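Local coordinates for VgrG protein (Vibrio cholerae, PDB 4DTD), which probably cross-links actin monomers through its actin cross-linking domain, a toxic effector activity carried by a VgrG protein of type VI secretion, at residues Gly26-Leu31 against Glu90-Pro95. Numbering follows the deposited sequence.
Sequences GIENEL and ELVSYP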
loop_
_atom_site.group_PDB
_atom_site.type_symbol
_atom_site.label_atom_id
_atom_site.label_comp_id
_atom_site.label_asym_id
_atom_site.label_seq_id
_atom_site.Cartn_x
_atom_site.Cartn_y
_atom_site.Cartn_z
ATOM N N GLY A 26 -7.132 4.578 2.840
ATOM C CA GLY A 26 -6.463 5.098 1.650
ATOM C C GLY A 26 -6.762 4.232 0.437
ATOM O O GLY A 26 -6.436 3.046 0.446
ATOM N N ILE A 27 -7.396 4.799 -0.621
ATOM C CA ILE A 27 -7.743 4.056 -1.850
ATOM C C ILE A 27 -6.785 4.304 -3.026
ATOM O O ILE A 27 -6.058 5.308 -3.045
ATOM C CB ILE A 27 -9.238 4.161 -2.234
ATOM C CG1 ILE A 27 -9.612 5.609 -2.652
ATOM C CG2 ILE A 27 -10.131 3.619 -1.088
ATOM C CD1 ILE A 27 -10.803 5.736 -3.498
ATOM N N GLU A 28 -6.780 3.365 -3.995
ATOM C CA GLU A 28 -5.897 3.361 -5.159
ATOM C C GLU A 28 -6.644 2.887 -6.382
ATOM O O GLU A 28 -7.297 1.847 -6.335
ATOM C CB GLU A 28 -4.712 2.399 -4.927
ATOM C CG GLU A 28 -3.755 2.755 -3.794
ATOM C CD GLU A 28 -2.778 1.646 -3.431
ATOM O OE1 GLU A 28 -2.874 1.114 -2.300
ATOM O OE2 GLU A 28 -1.923 1.304 -4.282
ATOM N N ASN A 29 -6.509 3.594 -7.500
ATOM C CA ASN A 29 -7.155 3.170 -8.729
ATOM C C ASN A 29 -6.292 3.396 -9.938
ATOM O O ASN A 29 -6.124 4.549 -10.356
ATOM C CB ASN A 29 -8.481 3.899 -8.904
ATOM C CG ASN A 29 -9.592 3.070 -9.490
ATOM O OD1 ASN A 29 -10.701 3.086 -8.974
ATOM N ND2 ASN A 29 -9.329 2.309 -10.557
ATOM N N GLU A 30 -5.755 2.303 -10.522
ATOM C CA GLU A 30 -4.969 2.357 -11.778
ATOM C C GLU A 30 -5.991 2.565 -12.882
ATOM O O GLU A 30 -7.001 1.879 -12.870
ATOM C CB GLU A 30 -4.146 1.074 -12.083
ATOM C CG GLU A 30 -3.739 0.210 -10.901
ATOM C CD GLU A 30 -3.737 -1.296 -11.134
ATOM O OE1 GLU A 30 -3.728 -1.741 -12.306
ATOM O OE2 GLU A 30 -3.801 -2.034 -10.125
ATOM N N LEU A 31 -5.771 3.549 -13.773
ATOM C CA LEU A 31 -6.706 3.892 -14.849
ATOM C C LEU A 31 -6.420 3.141 -16.138
ATOM O O LEU A 31 -5.291 2.701 -16.371
ATOM C CB LEU A 31 -6.713 5.406 -15.149
ATOM C CG LEU A 31 -6.925 6.365 -13.998
ATOM C CD1 LEU A 31 -6.947 7.793 -14.490
ATOM C CD2 LEU A 31 -8.175 6.017 -13.198
ATOM N N GLU A 90 -2.061 6.024 -11.957
ATOM C CA GLU A 90 -2.743 5.540 -10.783
ATOM C C GLU A 90 -3.147 6.732 -9.927
ATOM O O GLU A 90 -2.338 7.625 -9.713
ATOM C CB GLU A 90 -1.838 4.576 -10.004
ATOM C CG GLU A 90 -2.639 3.535 -9.229
ATOM C CD GLU A 90 -1.982 2.945 -7.998
ATOM O OE1 GLU A 90 -0.889 3.419 -7.613
ATOM O OE2 GLU A 90 -2.576 2.014 -7.406
ATOM N N LEU A 91 -4.383 6.735 -9.431
ATOM C CA LEU A 91 -4.933 7.759 -8.525
ATOM C C LEU A 91 -4.825 7.190 -7.091
ATOM O O LEU A 91 -5.389 6.135 -6.791
ATOM C CB LEU A 91 -6.395 8.032 -8.901
ATOM C CG LEU A 91 -6.710 9.099 -9.996
ATOM C CD1 LEU A 91 -5.609 9.318 -10.987
ATOM C CD2 LEU A 91 -8.037 8.846 -10.648
ATOM N N VAL A 92 -3.995 7.846 -6.245
ATOM C CA VAL A 92 -3.705 7.412 -4.876
ATOM C C VAL A 92 -4.231 8.449 -3.866
ATOM O O VAL A 92 -3.702 9.557 -3.769
ATOM C CB VAL A 92 -2.190 7.064 -4.703
ATOM C CG1 VAL A 92 -1.878 6.684 -3.261
ATOM C CG2 VAL A 92 -1.782 5.934 -5.642
ATOM N N SER A 93 -5.289 8.095 -3.140
ATOM C CA SER A 93 -5.902 9.013 -2.198
ATOM C C SER A 93 -5.036 9.358 -0.983
ATOM O O SER A 93 -4.182 8.577 -0.574
ATOM C CB SER A 93 -7.275 8.514 -1.763
ATOM O OG SER A 93 -7.155 7.519 -0.760
ATOM N N TYR A 94 -5.258 10.544 -0.417
ATOM C CA TYR A 94 -4.595 10.912 0.817
ATOM C C TYR A 94 -5.519 10.321 1.864
ATOM O O TYR A 94 -6.741 10.486 1.723
ATOM C CB TYR A 94 -4.475 12.421 0.961
ATOM C CG TYR A 94 -3.406 13.025 0.076
ATOM C CD1 TYR A 94 -2.081 13.077 0.489
ATOM C CD2 TYR A 94 -3.730 13.590 -1.157
ATOM C CE1 TYR A 94 -1.106 13.702 -0.287
ATOM C CE2 TYR A 94 -2.760 14.191 -1.955
ATOM C CZ TYR A 94 -1.452 14.260 -1.510
ATOM O OH TYR A 94 -0.491 14.867 -2.287
ATOM N N PRO A 95 -4.991 9.513 2.827
ATOM C CA PRO A 95 -5.877 8.861 3.812
ATOM C C PRO A 95 -6.792 9.796 4.593
ATOM O O PRO A 95 -6.476 10.966 4.809
ATOM C CB PRO A 95 -4.904 8.137 4.750
ATOM C CG PRO A 95 -3.575 8.812 4.525
ATOM C CD PRO A 95 -3.573 9.172 3.083
#
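Two neighbouring antiparallel strands of the actin cross-linking domain, 23-30 and 84-97, pair here at E28-E30 and E90-V92. N29 and L91 form a hydrogen-bonded pair. N29 N gives to L91 O at 2.9 Å, in the carbonyl plane. L91 N gives to N29 O at 2.9 Å with a nearly straight N-H...O angle of 175°, but approaches from above the carbonyl plane. Two residues on, I27 and S93 are joined by one backbone and one side-chain bond. S93 N donates to I27 O. The return bond is made by a side chain: I27 N gives to S93 OG at 2.7 Å. The serine hydroxyl, turned between its own backbone N and carbonyl carbon (chi1 80°), thus takes the place of a backbone acceptor where the regular ladder of these segments stops.

E28, V92, E30 and E90 share one face. The E90 chain, with CG anti to the backbone N, reaches over the partner strand. Its CG lies 3.6 Å from E30 N. Its OE2 comes 3.3 Å from E28 OE2, with the carboxylate planes 69° apart. These are two acceptors of like charge, and K11 touches both side chains. K11 also forms a salt bridge with E30. On the other face, L31 CD2 meets L91 CD2 at 3.8 Å.

Helix 101-124 packs on that leucine face through M111 and F118. Strand 173-180 flanks 23-30, while strand 56-68 pairs with 84-97.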